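Local coordinates for periplasmic sugar-binding domain protein (Pseudomonas fluorescens Pf-5, PDB 3H75) that probably binds carbohydrates in the periplasm, as a two-domain member of the bacterial solute-binding protein 2 family, at residues A[52-57]-A[75-80]; A[194-199]-A[221-226]; A[266-271]-A[337-342]. All coordinates share one frame; numbering follows the deposited sequence.

Contact 1 of 3, residues A[52-57]-A[75-80]; sequences QARELF and APQILR
The backbone oxygen of Ile78 is approached by two ring carbons of Phe57. Phe57 CE2 lies 3.7 Å from Ile78 O and Phe57 CZ lies 3.9 Å from it. These are van der Waals contacts, and the oxygen comes at the ring obliquely. The methyl CG2 of Ile78 meets the same end of the ring differently. It sits in the ring plane at the edge, 4.0 Å from Phe57 CZ. The two side chains cross at about a right angle. Phe57 CG stands anti to the carbonyl carbon (chi1 -61°), which carries the ring across to the other helix.

One turn earlier, Ala53 points its methyl toward the other helix and meets Ile78. Ala53 CB is 3.7 Å from Ile78 CD1, and CG1 and CG2 of the same side chain lie nearly as close. Ile78 thus lies along Ala53 with its whole branched end and touches Phe57 with CG2. Farther out, Arg54 NH2 and Gln77 NE2 are 4.3 Å apart. Both are nitrogen donors as modelled, and no hydrogen bond links them. An alanine in place of Phe57 would probably open a gap beside CG2 of Ile78 and take away the ring carbons next to its carbonyl oxygen.

The segments run almost parallel, 5° apart, with axes 9.9 Å from each other. Helices 46-58 and 74-82 are the connections of successive right-handed beta-alpha-beta crossovers, one leading into strand 65-69 and the other leaving it. Phe57 also packs on Leu81 and Ile87. Ile78 reaches Thr49 and Leu50 on helix 46-58. Beneath the pair lies strand 65-69: Leu66 meets both Phe57 and Ile78, and Leu68 meets Ile78.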
loop_
_atom_site.group_PDB
_atom_site.type_symbol
_atom_site.label_atom_id
_atom_site.label_comp_id
_atom_site.label_asym_id
_atom_site.label_seq_id
_atom_site.Cartn_x
_atom_site.Cartn_y
_atom_site.Cartn_z
ATOM N N GLN A 52 -9.108 20.260 2.548
ATOM C CA GLN A 52 -9.787 19.632 3.676
ATOM C C GLN A 52 -9.034 19.930 4.967
ATOM O O GLN A 52 -9.646 20.217 5.990
ATOM C CB GLN A 52 -9.895 18.119 3.462
ATOM C CG GLN A 52 -10.897 17.752 2.371
ATOM C CD GLN A 52 -10.727 16.333 1.873
ATOM O OE1 GLN A 52 -9.719 15.685 2.150
ATOM N NE2 GLN A 52 -11.707 15.846 1.123
ATOM N N ALA A 53 -7.708 19.871 4.913
ATOM C CA ALA A 53 -6.892 20.159 6.089
ATOM C C ALA A 53 -6.959 21.654 6.415
ATOM O O ALA A 53 -7.162 22.037 7.563
ATOM C CB ALA A 53 -5.443 19.741 5.838
ATOM N N ARG A 54 -6.791 22.491 5.397
ATOM C CA ARG A 54 -6.829 23.937 5.591
ATOM C C ARG A 54 -8.099 24.360 6.318
ATOM O O ARG A 54 -8.047 25.118 7.289
ATOM C CB ARG A 54 -6.741 24.660 4.240
ATOM C CG ARG A 54 -6.682 26.179 4.358
ATOM C CD ARG A 54 -6.437 26.856 3.012
ATOM N NE ARG A 54 -5.238 26.346 2.350
ATOM C CZ ARG A 54 -4.657 26.920 1.300
ATOM N NH1 ARG A 54 -5.160 28.035 0.784
ATOM N NH2 ARG A 54 -3.572 26.376 0.761
ATOM N N GLU A 55 -9.242 23.858 5.860
ATOM C CA GLU A 55 -10.509 24.213 6.478
ATOM C C GLU A 55 -10.713 23.577 7.853
ATOM O O GLU A 55 -11.424 24.127 8.694
ATOM C CB GLU A 55 -11.659 23.882 5.521
ATOM C CG GLU A 55 -11.659 24.801 4.291
ATOM C CD GLU A 55 -12.758 24.492 3.290
ATOM O OE1 GLU A 55 -13.921 24.316 3.706
ATOM O OE2 GLU A 55 -12.458 24.440 2.078
ATOM N N LEU A 56 -10.075 22.433 8.094
ATOM C CA LEU A 56 -10.184 21.774 9.396
ATOM C C LEU A 56 -9.489 22.625 10.458
ATOM O O LEU A 56 -9.989 22.781 11.574
ATOM C CB LEU A 56 -9.525 20.388 9.366
ATOM C CG LEU A 56 -10.394 19.155 9.108
ATOM C CD1 LEU A 56 -9.506 17.917 9.058
ATOM C CD2 LEU A 56 -11.441 19.016 10.208
ATOM N N PHE A 57 -8.329 23.169 10.104
ATOM C CA PHE A 57 -7.567 23.999 11.032
ATOM C C PHE A 57 -8.275 25.314 11.348
ATOM O O PHE A 57 -8.120 25.858 12.442
ATOM C CB PHE A 57 -6.178 24.306 10.466
ATOM C CG PHE A 57 -5.335 23.088 10.215
ATOM C CD1 PHE A 57 -5.230 22.087 11.173
ATOM C CD2 PHE A 57 -4.616 22.960 9.031
ATOM C CE1 PHE A 57 -4.421 20.974 10.953
ATOM C CE2 PHE A 57 -3.805 21.853 8.802
ATOM C CZ PHE A 57 -3.707 20.858 9.766
ATOM N N ALA A 75 1.728 17.373 1.781
ATOM C CA ALA A 75 2.057 17.116 3.179
ATOM C C ALA A 75 2.816 18.270 3.837
ATOM O O ALA A 75 2.487 18.671 4.952
ATOM C CB ALA A 75 2.858 15.818 3.300
ATOM N N PRO A 76 3.847 18.811 3.164
ATOM C CA PRO A 76 4.595 19.922 3.766
ATOM C C PRO A 76 3.706 21.129 4.063
ATOM O O PRO A 76 3.838 21.763 5.110
ATOM C CB PRO A 76 5.652 20.235 2.711
ATOM C CG PRO A 76 5.910 18.895 2.094
ATOM C CD PRO A 76 4.506 18.351 1.928
ATOM N N GLN A 77 2.798 21.441 3.142
ATOM C CA GLN A 77 1.903 22.578 3.327
ATOM C C GLN A 77 0.969 22.342 4.509
ATOM O O GLN A 77 0.685 23.260 5.275
ATOM C CB GLN A 77 1.091 22.837 2.055
ATOM C CG GLN A 77 1.941 23.029 0.806
ATOM C CD GLN A 77 1.160 23.614 -0.356
ATOM O OE1 GLN A 77 1.579 23.527 -1.511
ATOM N NE2 GLN A 77 0.023 24.230 -0.053
ATOM N N ILE A 78 0.494 21.112 4.662
ATOM C CA ILE A 78 -0.394 20.794 5.774
ATOM C C ILE A 78 0.359 20.891 7.100
ATOM O O ILE A 78 -0.201 21.309 8.111
ATOM C CB ILE A 78 -1.004 19.383 5.607
ATOM C CG1 ILE A 78 -1.963 19.389 4.412
ATOM C CG2 ILE A 78 -1.727 18.962 6.886
ATOM C CD1 ILE A 78 -2.635 18.050 4.132
ATOM N N LEU A 79 1.632 20.510 7.092
ATOM C CA LEU A 79 2.445 20.583 8.302
ATOM C C LEU A 79 2.582 22.036 8.750
ATOM O O LEU A 79 2.456 22.344 9.935
ATOM C CB LEU A 79 3.829 19.984 8.047
ATOM C CG LEU A 79 3.873 18.462 7.901
ATOM C CD1 LEU A 79 5.251 18.023 7.425
ATOM C CD2 LEU A 79 3.529 17.818 9.236
ATOM N N ARG A 80 2.835 22.928 7.798
ATOM C CA ARG A 80 2.982 24.344 8.111
ATOM C C ARG A 80 1.663 24.970 8.555
ATOM O O ARG A 80 1.644 25.842 9.422
ATOM C CB ARG A 80 3.533 25.109 6.903
ATOM C CG ARG A 80 4.980 24.774 6.559
ATOM C CD ARG A 80 5.573 25.788 5.582
ATOM N NE ARG A 80 4.992 25.696 4.244
ATOM C CZ ARG A 80 5.219 24.698 3.395
ATOM N NH1 ARG A 80 6.016 23.696 3.741
ATOM N NH2 ARG A 80 4.651 24.704 2.197
#

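Contact 2 of 3, residues A[194-199]-A[221-226]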
loop_
_atom_site.group_PDB
_atom_site.type_symbol
_atom_site.label_atom_id
_atom_site.label_comp_id
_atom_site.label_asym_id
_atom_site.label_seq_id
_atom_site.Cartn_x
_atom_site.Cartn_y
_atom_site.Cartn_z
ATOM N N ARG A 194 -4.379 0.105 -21.794
ATOM C CA ARG A 194 -4.079 0.766 -23.057
ATOM C C ARG A 194 -2.585 0.757 -23.348
ATOM O O ARG A 194 -2.164 0.500 -24.476
ATOM C CB ARG A 194 -4.603 2.205 -23.042
ATOM C CG ARG A 194 -6.121 2.317 -23.014
ATOM C CD ARG A 194 -6.748 1.628 -24.216
ATOM N NE ARG A 194 -8.206 1.718 -24.204
ATOM C CZ ARG A 194 -8.997 1.109 -25.081
ATOM N NH1 ARG A 194 -8.471 0.361 -26.045
ATOM N NH2 ARG A 194 -10.314 1.242 -24.994
ATOM N N GLN A 195 -1.781 1.034 -22.326
ATOM C CA GLN A 195 -0.335 1.042 -22.490
ATOM C C GLN A 195 0.176 -0.356 -22.838
ATOM O O GLN A 195 1.061 -0.506 -23.685
ATOM C CB GLN A 195 0.337 1.549 -21.205
ATOM C CG GLN A 195 -0.006 2.996 -20.853
ATOM C CD GLN A 195 0.489 3.408 -19.472
ATOM O OE1 GLN A 195 0.242 2.719 -18.481
ATOM N NE2 GLN A 195 1.178 4.541 -19.399
ATOM N N ALA A 196 -0.393 -1.375 -22.192
ATOM C CA ALA A 196 0.007 -2.761 -22.423
ATOM C C ALA A 196 -0.313 -3.230 -23.835
ATOM O O ALA A 196 0.449 -3.991 -24.429
ATOM C CB ALA A 196 -0.661 -3.685 -21.403
ATOM N N GLN A 197 -1.443 -2.785 -24.375
ATOM C CA GLN A 197 -1.813 -3.179 -25.730
ATOM C C GLN A 197 -0.691 -2.822 -26.692
ATOM O O GLN A 197 -0.357 -3.592 -27.589
ATOM C CB GLN A 197 -3.085 -2.463 -26.179
ATOM C CG GLN A 197 -4.366 -2.951 -25.536
ATOM C CD GLN A 197 -5.582 -2.247 -26.107
ATOM O OE1 GLN A 197 -5.700 -1.026 -26.021
ATOM N NE2 GLN A 197 -6.489 -3.016 -26.701
ATOM N N GLN A 198 -0.117 -1.642 -26.496
ATOM C CA GLN A 198 0.959 -1.166 -27.351
ATOM C C GLN A 198 2.291 -1.835 -27.026
ATOM O O GLN A 198 2.955 -2.380 -27.909
ATOM C CB GLN A 198 1.100 0.348 -27.210
ATOM C CG GLN A 198 -0.169 1.121 -27.532
ATOM C CD GLN A 198 -0.029 2.607 -27.263
ATOM O OE1 GLN A 198 0.834 3.275 -27.836
ATOM N NE2 GLN A 198 -0.878 3.132 -26.386
ATOM N N LEU A 199 2.669 -1.798 -25.752
ATOM C CA LEU A 199 3.936 -2.370 -25.303
ATOM C C LEU A 199 4.124 -3.864 -25.570
ATOM O O LEU A 199 5.204 -4.289 -25.989
ATOM C CB LEU A 199 4.126 -2.083 -23.807
ATOM C CG LEU A 199 4.287 -0.603 -23.440
ATOM C CD1 LEU A 199 4.218 -0.428 -21.932
ATOM C CD2 LEU A 199 5.609 -0.075 -23.990
HETATM N N MSE A 221 -2.885 -7.716 -18.053
HETATM C CA MSE A 221 -3.214 -9.114 -18.300
HETATM C C MSE A 221 -4.287 -9.257 -19.370
HETATM O O MSE A 221 -4.242 -10.185 -20.175
HETATM C CB MSE A 221 -3.667 -9.784 -17.004
HETATM C CG MSE A 221 -2.508 -10.151 -16.084
HETATM SE SE MSE A 221 -3.059 -10.556 -14.277
HETATM C CE MSE A 221 -4.010 -12.217 -14.601
ATOM N N GLN A 222 -5.247 -8.340 -19.384
ATOM C CA GLN A 222 -6.303 -8.400 -20.389
ATOM C C GLN A 222 -5.700 -8.129 -21.761
ATOM O O GLN A 222 -6.012 -8.820 -22.730
ATOM C CB GLN A 222 -7.396 -7.371 -20.100
ATOM C CG GLN A 222 -8.637 -7.568 -20.964
ATOM C CD GLN A 222 -9.760 -6.623 -20.600
ATOM O OE1 GLN A 222 -9.995 -6.347 -19.424
ATOM N NE2 GLN A 222 -10.476 -6.133 -21.609
ATOM N N ALA A 223 -4.836 -7.123 -21.840
ATOM C CA ALA A 223 -4.188 -6.788 -23.103
ATOM C C ALA A 223 -3.398 -8.009 -23.576
ATOM O O ALA A 223 -3.371 -8.331 -24.764
ATOM C CB ALA A 223 -3.260 -5.591 -22.917
ATOM N N ALA A 224 -2.764 -8.693 -22.631
ATOM C CA ALA A 224 -1.975 -9.880 -22.941
ATOM C C ALA A 224 -2.833 -10.999 -23.535
ATOM O O ALA A 224 -2.456 -11.612 -24.537
ATOM C CB ALA A 224 -1.265 -10.373 -21.680
ATOM N N ARG A 225 -3.980 -11.269 -22.916
ATOM C CA ARG A 225 -4.868 -12.320 -23.407
ATOM C C ARG A 225 -5.324 -12.027 -24.834
ATOM O O ARG A 225 -5.420 -12.929 -25.666
ATOM C CB ARG A 225 -6.097 -12.461 -22.497
ATOM C CG ARG A 225 -5.809 -13.042 -21.119
ATOM C CD ARG A 225 -7.101 -13.425 -20.399
ATOM N NE ARG A 225 -7.965 -12.273 -20.144
ATOM C CZ ARG A 225 -7.830 -11.447 -19.111
ATOM N NH1 ARG A 225 -6.866 -11.644 -18.222
ATOM N NH2 ARG A 225 -8.657 -10.420 -18.969
ATOM N N GLU A 226 -5.601 -10.756 -25.106
ATOM C CA GLU A 226 -6.050 -10.326 -26.424
ATOM C C GLU A 226 -5.004 -10.532 -27.514
ATOM O O GLU A 226 -5.341 -10.610 -28.696
ATOM C CB GLU A 226 -6.463 -8.854 -26.372
ATOM C CG GLU A 226 -7.845 -8.627 -25.785
ATOM C CD GLU A 226 -8.096 -7.184 -25.403
ATOM O OE1 GLU A 226 -7.546 -6.282 -26.067
ATOM O OE2 GLU A 226 -8.859 -6.953 -24.442
#
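Ala196 and Ala223 bring two neighbouring helices of an alpha/beta periplasmic-binding domain together. Helices 189-202 and 214-226 flank strand 206-211 in the chain, in successive beta-alpha-beta crossovers. The segments cross at 38° with their axes 8.1 Å apart. Alanines permit this closeness: Ala196 CB meets Ala223 CB at 3.6 Å. Ala223 CB also lies 3.6 Å from the backbone atom Gln197 N, so the methyl rests against the helix backbone itself. Under the pair, Ala196 packs on Phe151 of strand 146-152.

The longer side chains bridge the outer side. Gln197 CG stands beside its own backbone N (chi1 -73°), and the chain is extended beyond it. CG therefore passes 3.9 Å from Ala223 CB, and the amide reaches the partner helix. Glu226 takes the same kind of path from its side. Its carboxylate is turned 80° from the Gln197 amide plane. The bond between them is weak: Gln197 NE2 donates to Glu226 OE1 over 3.5 Å. That oxygen has a stronger partner in the hydroxyl of Tyr193, while Gln222 NE2 bonds weakly to OE2. Both carboxylate oxygens thus have partners, OE2 a weak one. The Gln197 amide is held at its other end too, which favours this rotation of the amide: Arg194 NH1 donates to Gln197 OE1 at 3.1 Å, somewhat tilted from the carbonyl plane.

Contact 3 of 3, residues A[266-271]-A[337-342]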
loop_
_atom_site.group_PDB
_atom_site.type_symbol
_atom_site.label_atom_id
_atom_site.label_comp_id
_atom_site.label_asym_id
_atom_site.label_seq_id
_atom_site.Cartn_x
_atom_site.Cartn_y
_atom_site.Cartn_z
ATOM N N GLY A 266 -3.610 1.523 8.334
ATOM C CA GLY A 266 -4.482 2.478 8.997
ATOM C C GLY A 266 -5.014 1.966 10.326
ATOM O O GLY A 266 -5.126 2.725 11.294
ATOM N N GLY A 267 -5.349 0.680 10.376
ATOM C CA GLY A 267 -5.865 0.095 11.603
ATOM C C GLY A 267 -4.822 0.097 12.702
ATOM O O GLY A 267 -5.111 0.427 13.858
ATOM N N TRP A 268 -3.598 -0.278 12.349
ATOM C CA TRP A 268 -2.508 -0.304 13.318
ATOM C C TRP A 268 -2.248 1.119 13.796
ATOM O O TRP A 268 -1.931 1.347 14.961
ATOM C CB TRP A 268 -1.235 -0.858 12.680
ATOM C CG TRP A 268 -1.392 -2.167 11.966
ATOM C CD1 TRP A 268 -0.698 -2.571 10.862
ATOM C CD2 TRP A 268 -2.267 -3.255 12.308
ATOM N NE1 TRP A 268 -1.081 -3.838 10.494
ATOM C CE2 TRP A 268 -2.043 -4.282 11.362
ATOM C CE3 TRP A 268 -3.217 -3.462 13.319
ATOM C CZ2 TRP A 268 -2.736 -5.499 11.395
ATOM C CZ3 TRP A 268 -3.906 -4.674 13.351
ATOM C CH2 TRP A 268 -3.660 -5.675 12.392
ATOM N N ALA A 269 -2.372 2.077 12.880
ATOM C CA ALA A 269 -2.156 3.478 13.217
ATOM C C ALA A 269 -3.142 3.918 14.296
ATOM O O ALA A 269 -2.781 4.658 15.210
ATOM C CB ALA A 269 -2.316 4.353 11.970
ATOM N N LEU A 270 -4.388 3.463 14.195
ATOM C CA LEU A 270 -5.386 3.846 15.190
ATOM C C LEU A 270 -5.085 3.221 16.549
ATOM O O LEU A 270 -5.388 3.815 17.586
ATOM C CB LEU A 270 -6.798 3.487 14.710
ATOM C CG LEU A 270 -7.255 4.353 13.525
ATOM C CD1 LEU A 270 -8.643 3.955 13.077
ATOM C CD2 LEU A 270 -7.242 5.817 13.919
ATOM N N VAL A 271 -4.484 2.034 16.554
ATOM C CA VAL A 271 -4.122 1.405 17.821
ATOM C C VAL A 271 -3.061 2.293 18.469
ATOM O O VAL A 271 -3.118 2.579 19.667
ATOM C CB VAL A 271 -3.519 -0.004 17.626
ATOM C CG1 VAL A 271 -2.978 -0.526 18.956
ATOM C CG2 VAL A 271 -4.573 -0.953 17.083
ATOM N N LEU A 337 -0.083 -9.136 8.900
ATOM C CA LEU A 337 -1.172 -9.816 8.216
ATOM C C LEU A 337 -1.575 -11.082 8.961
ATOM O O LEU A 337 -2.720 -11.525 8.876
ATOM C CB LEU A 337 -0.747 -10.165 6.787
ATOM C CG LEU A 337 -1.805 -10.720 5.834
ATOM C CD1 LEU A 337 -2.961 -9.738 5.704
ATOM C CD2 LEU A 337 -1.164 -10.972 4.476
ATOM N N GLN A 338 -0.639 -11.663 9.703
ATOM C CA GLN A 338 -0.943 -12.888 10.431
ATOM C C GLN A 338 -2.081 -12.708 11.432
ATOM O O GLN A 338 -2.809 -13.655 11.717
ATOM C CB GLN A 338 0.306 -13.415 11.141
ATOM C CG GLN A 338 0.138 -14.825 11.686
ATOM C CD GLN A 338 -0.574 -15.742 10.703
ATOM O OE1 GLN A 338 -0.217 -15.810 9.525
ATOM N NE2 GLN A 338 -1.589 -16.452 11.186
ATOM N N LEU A 339 -2.244 -11.496 11.954
ATOM C CA LEU A 339 -3.314 -11.229 12.908
ATOM C C LEU A 339 -4.681 -11.400 12.246
ATOM O O LEU A 339 -5.689 -11.610 12.925
ATOM C CB LEU A 339 -3.195 -9.806 13.469
ATOM C CG LEU A 339 -1.970 -9.489 14.333
ATOM C CD1 LEU A 339 -2.020 -8.032 14.778
ATOM C CD2 LEU A 339 -1.941 -10.408 15.542
ATOM N N LEU A 340 -4.707 -11.315 10.919
ATOM C CA LEU A 340 -5.946 -11.457 10.162
ATOM C C LEU A 340 -6.176 -12.877 9.658
ATOM O O LEU A 340 -7.311 -13.263 9.378
ATOM C CB LEU A 340 -5.947 -10.517 8.950
ATOM C CG LEU A 340 -6.074 -9.002 9.123
ATOM C CD1 LEU A 340 -4.913 -8.455 9.936
ATOM C CD2 LEU A 340 -6.103 -8.358 7.745
ATOM N N LEU A 341 -5.103 -13.651 9.543
ATOM C CA LEU A 341 -5.201 -15.006 9.016
ATOM C C LEU A 341 -5.206 -16.138 10.044
ATOM O O LEU A 341 -5.386 -17.297 9.680
ATOM C CB LEU A 341 -4.066 -15.237 8.016
ATOM C CG LEU A 341 -4.011 -14.233 6.860
ATOM C CD1 LEU A 341 -2.818 -14.536 5.973
ATOM C CD2 LEU A 341 -5.304 -14.298 6.058
ATOM N N ARG A 342 -5.012 -15.804 11.317
ATOM C CA ARG A 342 -4.993 -16.804 12.378
ATOM C C ARG A 342 -6.230 -17.706 12.343
ATOM O O ARG A 342 -6.143 -18.912 12.603
ATOM C CB ARG A 342 -4.889 -16.124 13.744
ATOM C CG ARG A 342 -3.535 -15.514 14.032
ATOM C CD ARG A 342 -3.516 -14.823 15.387
ATOM N NE ARG A 342 -2.174 -14.390 15.765
ATOM C CZ ARG A 342 -1.888 -13.735 16.885
ATOM N NH1 ARG A 342 -2.854 -13.432 17.742
ATOM N NH2 ARG A 342 -0.636 -13.385 17.151
#
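Trp268 makes every contact between segments 266-271 and 337-342, and all of them are apolar. Its six-membered ring reaches two leucine methyls on successive residues. Trp268 CH2 lies 3.7 Å from Leu339 CD1, which comes in obliquely. The same CH2 atom lies 3.9 Å from Leu340 CD1, and this methyl sits at the ring edge, near the plane. Leu340 CD1 is shifted toward CZ2, at 4.0 Å from Trp268 CZ2. Leu339 CD1 is shifted toward CZ3, at 4.1 Å from Trp268 CZ3. The far corner of the indole therefore meets both methyls. The backbones stay well apart, with Trp268 CA and Leu337 CA 10.9 Å from each other. With chi1 at -51° the indole swings to the side of its backbone N, and the long ring system spans the distance. Leu322 packs on both Trp268 and Leu339. The other methyl of Leu339, CD2, makes a nonpolar contact with the flat face of a charged group: it lies over the centre of the Arg342 guanidinium, 3.5 Å above its plane.

Other rings also meet the indole. Phe335 stacks with it, and Phe25 of helix 17-33 meets it edge-to-face. Phe25 also touches Leu340.

Polar contacts stay within the terminal segment or go to third parties. Leu340 N donates to Leu337 O at 2.9 Å, a bond within the short helical turn that carries the leucines. Leu341 O takes a hydrogen bond from Gln305 NE2.

The end of the modelled chain thus meets helix 265-277 through hydrophobic contact. With no hydrogen bond across them, the two segments touch here by van der Waals contact alone, and Phe25 and Leu322 each pack against both.

Contact 3 is buried, its centre about 14 Å from the centre of the chain. Contacts 1 and 2 are partly buried, with centres farther out, at about 23 and 24 Å. They are counterparts: each pairs two crossover helices, one pair packed on the sheet of each domain. Contact 3 instead joins a helix to the chain's last modelled residues. Contacts 1 and 3 share strand 65-69: 52-57 and 75-80 meet Leu66, and 75-80 also Leu68, while 266-271 meets Met67 between them. Contact 3 is aromatic and aliphatic. Contact 1 is too, with an outer polar pair that makes no bond. Contact 2 alone has a hydrogen bond between its segments, a weak one, on its outer side.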